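Local coordinates for protein phosphoserine aminotransferase (Bacillus alcalophilus, PDB 1W23) that catalyses the reversible, pyridoxal-phosphate-dependent transamination that makes phosphoserine from 3-phosphohydroxypyruvate in serine biosynthesis, at residues A18-A22 / Y245-V250. Residues are numbered along the deposited sequence; the frame is centred on the assembly and turned at random.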
ATOM      1  N   ALA A  18     -18.184   4.281   9.023  1.00 10.23           N
ATOM      2  CA  ALA A  18     -17.408   3.683   7.926  1.00  9.60           C
ATOM      3  C   ALA A  18     -16.885   2.298   8.347  1.00  9.50           C
ATOM      4  O   ALA A  18     -16.819   1.362   7.542  1.00  9.62           O
ATOM      5  CB  ALA A  18     -16.282   4.606   7.525  1.00 10.47           C
ATOM      6  N   LEU A  19     -16.464   2.196   9.611  1.00  9.39           N
ATOM      7  CA  LEU A  19     -15.981   0.939  10.176  1.00  9.52           C
ATOM      8  C   LEU A  19     -17.123  -0.036  10.386  1.00  9.89           C
ATOM      9  O   LEU A  19     -16.941  -1.248  10.139  1.00  9.90           O
ATOM     10  CB  LEU A  19     -15.206   1.177  11.484  1.00 10.24           C
ATOM     11  CG  LEU A  19     -13.792   1.761  11.303  1.00 10.23           C
ATOM     12  CD1 LEU A  19     -13.312   2.307  12.648  1.00 12.25           C
ATOM     13  CD2 LEU A  19     -12.845   0.723  10.772  1.00 12.53           C
ATOM     14  N   GLU A  20     -18.260   0.407  10.902  1.00 10.09           N
ATOM     15  CA  GLU A  20     -19.399  -0.478  11.098  1.00 10.07           C
ATOM     16  C   GLU A  20     -19.895  -1.036   9.785  1.00  9.57           C
ATOM     17  O   GLU A  20     -20.226  -2.209   9.702  1.00 10.45           O
ATOM     18  CB  GLU A  20     -20.496   0.259  11.849  1.00 11.54           C
ATOM     19  CG  GLU A  20     -20.188   0.543  13.309  1.00 13.06           C
ATOM     20  CD  GLU A  20     -21.035   1.551  14.016  1.00 18.23           C
ATOM     21  OE1 GLU A  20     -21.569   2.449  13.344  1.00 21.95           O
ATOM     22  OE2 GLU A  20     -21.137   1.519  15.258  1.00 22.79           O
ATOM     23  N   ARG A  21     -19.935  -0.204   8.747  1.00  9.93           N
ATOM     24  CA  ARG A  21     -20.287  -0.658   7.392  1.00 10.31           C
ATOM     25  C   ARG A  21     -19.314  -1.730   6.913  1.00  9.77           C
ATOM     26  O   ARG A  21     -19.712  -2.774   6.427  1.00 10.78           O
ATOM     27  CB  ARG A  21     -20.313   0.566   6.460  1.00 10.50           C
ATOM     28  CG  ARG A  21     -20.619   0.297   5.013  1.00 10.77           C
ATOM     29  CD  ARG A  21     -20.633   1.600   4.229  1.00 11.27           C
ATOM     30  NE  ARG A  21     -20.990   1.384   2.841  1.00 11.52           N
ATOM     31  CZ  ARG A  21     -20.950   2.369   1.929  1.00 11.36           C
ATOM     32  NH1 ARG A  21     -20.540   3.615   2.264  1.00 11.12           N
ATOM     33  NH2 ARG A  21     -21.329   2.113   0.676  1.00 12.30           N
ATOM     34  N   ALA A  22     -18.019  -1.435   7.078  1.00  9.49           N
ATOM     35  CA  ALA A  22     -17.018  -2.411   6.633  1.00  9.69           C
ATOM     36  C   ALA A  22     -17.152  -3.729   7.396  1.00  9.46           C
ATOM     37  O   ALA A  22     -17.006  -4.824   6.825  1.00 10.52           O
ATOM     38  CB  ALA A  22     -15.625  -1.822   6.857  1.00 10.30           C
ATOM     39  N   TYR A 245     -11.473   1.018  -0.738  1.00  8.72           N
ATOM     40  CA  TYR A 245     -12.846   0.794  -0.265  1.00  9.06           C
ATOM     41  C   TYR A 245     -13.077   1.552   1.024  1.00  8.42           C
ATOM     42  O   TYR A 245     -14.133   2.222   1.184  1.00  8.98           O
ATOM     43  CB  TYR A 245     -13.012  -0.740  -0.073  1.00  9.62           C
ATOM     44  CG  TYR A 245     -14.161  -1.087   0.821  1.00  9.11           C
ATOM     45  CD1 TYR A 245     -15.475  -1.153   0.363  1.00  9.79           C
ATOM     46  CD2 TYR A 245     -13.966  -1.359   2.175  1.00  9.96           C
ATOM     47  CE1 TYR A 245     -16.516  -1.479   1.214  1.00  9.84           C
ATOM     48  CE2 TYR A 245     -14.996  -1.648   3.016  1.00 10.84           C
ATOM     49  CZ  TYR A 245     -16.294  -1.711   2.516  1.00 10.24           C
ATOM     50  OH  TYR A 245     -17.301  -1.992   3.412  1.00 12.62           O
ATOM     51  N   MET A 246     -12.148   1.512   1.986  1.00  8.60           N
ATOM     52  CA  MET A 246     -12.351   2.261   3.234  1.00  8.71           C
ATOM     53  C   MET A 246     -12.373   3.752   2.973  1.00  8.60           C
ATOM     54  O   MET A 246     -13.164   4.483   3.610  1.00  8.96           O
ATOM     55  CB  MET A 246     -11.275   1.890   4.257  1.00  8.77           C
ATOM     56  CG  MET A 246     -11.466   0.532   4.873  1.00 10.52           C
ATOM     57  SD  MET A 246     -12.976   0.317   5.790  1.00 12.51           S
ATOM     58  CE  MET A 246     -12.963   1.663   6.926  1.00 13.39           C
ATOM     59  N   LEU A 247     -11.511   4.269   2.091  1.00  8.50           N
ATOM     60  CA  LEU A 247     -11.533   5.645   1.668  1.00  8.66           C
ATOM     61  C   LEU A 247     -12.929   6.011   1.126  1.00  8.75           C
ATOM     62  O   LEU A 247     -13.502   7.043   1.515  1.00  9.12           O
ATOM     63  CB  LEU A 247     -10.443   5.871   0.609  1.00  9.39           C
ATOM     64  CG  LEU A 247     -10.473   7.206  -0.157  1.00 11.42           C
ATOM     65  CD1 LEU A 247     -10.239   8.387   0.648  1.00 16.44           C
ATOM     66  CD2 LEU A 247      -9.498   7.089  -1.339  1.00 18.46           C
ATOM     67  N   ARG A 248     -13.495   5.181   0.246  1.00  8.90           N
ATOM     68  CA  ARG A 248     -14.836   5.419  -0.237  1.00  9.10           C
ATOM     69  C   ARG A 248     -15.791   5.564   0.939  1.00  8.98           C
ATOM     70  O   ARG A 248     -16.618   6.495   0.975  1.00  9.23           O
ATOM     71  CB  ARG A 248     -15.207   4.276  -1.211  1.00  9.19           C
ATOM     72  CG  ARG A 248     -16.501   4.495  -2.016  1.00 10.61           C
ATOM     73  CD  ARG A 248     -17.829   4.380  -1.240  1.00 10.71           C
ATOM     74  NE  ARG A 248     -17.916   3.091  -0.508  1.00 10.66           N
ATOM     75  CZ  ARG A 248     -18.409   2.002  -1.041  1.00 11.29           C
ATOM     76  NH1 ARG A 248     -18.933   1.970  -2.266  1.00 13.47           N
ATOM     77  NH2 ARG A 248     -18.383   0.857  -0.317  1.00 12.79           N
ATOM     78  N   ASN A 249     -15.760   4.603   1.878  1.00  8.61           N
ATOM     79  CA  ASN A 249     -16.674   4.669   3.023  1.00  9.09           C
ATOM     80  C   ASN A 249     -16.492   5.948   3.821  1.00  8.91           C
ATOM     81  O   ASN A 249     -17.518   6.551   4.268  1.00  9.10           O
ATOM     82  CB  ASN A 249     -16.472   3.464   3.931  1.00  8.81           C
ATOM     83  CG  ASN A 249     -16.980   2.164   3.378  1.00 10.48           C
ATOM     84  OD1 ASN A 249     -17.421   2.059   2.223  1.00 10.46           O
ATOM     85  ND2 ASN A 249     -16.989   1.156   4.268  1.00 11.90           N
ATOM     86  N   VAL A 250     -15.285   6.405   4.052  1.00  8.47           N
ATOM     87  CA  VAL A 250     -15.052   7.670   4.785  1.00  8.63           C
ATOM     88  C   VAL A 250     -15.604   8.840   4.015  1.00  8.33           C
ATOM     89  O   VAL A 250     -16.254   9.726   4.584  1.00  9.17           O
ATOM     90  CB  VAL A 250     -13.552   7.824   5.107  1.00  8.66           C
ATOM     91  CG1 VAL A 250     -13.294   9.226   5.679  1.00 10.27           C
ATOM     92  CG2 VAL A 250     -13.112   6.759   6.090  1.00  9.61           C
TER
HETATM   93  O   HOH W   1     -19.519   4.683   4.858  1.00 11.40           O
HETATM   94  O   HOH W   2     -16.012  -4.638   4.179  1.00 10.93           O
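The side-chain amide of N249 reaches across to helix 16-24, where ND2 donates to the backbone O of A18 at 3.3 Å, in the carbonyl plane and on a lone pair. That oxygen also takes the helical bond from A22 N. ND2 has a second, weak bond to Y245 OH, one turn back on its own helix. OD1 is gripped side-on by NE and NH2 of R248, both at 3.0 Å and in the guanidinium plane, so the amide is fixed against flipping. An alanine here removes the amide, which would probably leave R248 NE and NH2 without their shared acceptor and A18 O with its helical bond but no tie to helix 241-256.

R21, extended from CG to NE with CG anti to the backbone N (chi1 178°), runs over N249 and lays its guanidinium flat on that of R248, centres 3.9 Å apart and planes at 9°. Its NH2 sits over the middle of the R248 group. The closeness of two like charges is probably eased by D252, which forms a salt bridge with R21 NH1, and by N249 OD1, which accepts from R248 and lies over the face of the R21 guanidinium; Q52 accepts from R248 NH1. A water joins R21 NH1 to N249 O; another connects A22 O with Y245 OH, the latter weakly, and E25 also bonds that hydroxyl.

Apolar contacts fill the rest. A18 CB packs 3.8 Å from N249 CB, and A22 CB lies at the edge of the Y245 ring and 3.6 Å from M246 SD. M246, bent at chi2 and chi3, brings CE to L19 CD2. Beyond, L26 and M37 of the second subunit pack on A22 and M246.

The axes of the short segments come within 9.4 Å, with an angle of 131° between their N-to-C directions, an oblique helix-helix packing with small alanines at the interface, which joins the N-terminal helix to helix 241-256 beside the dimer interface of this class-V aminotransferase.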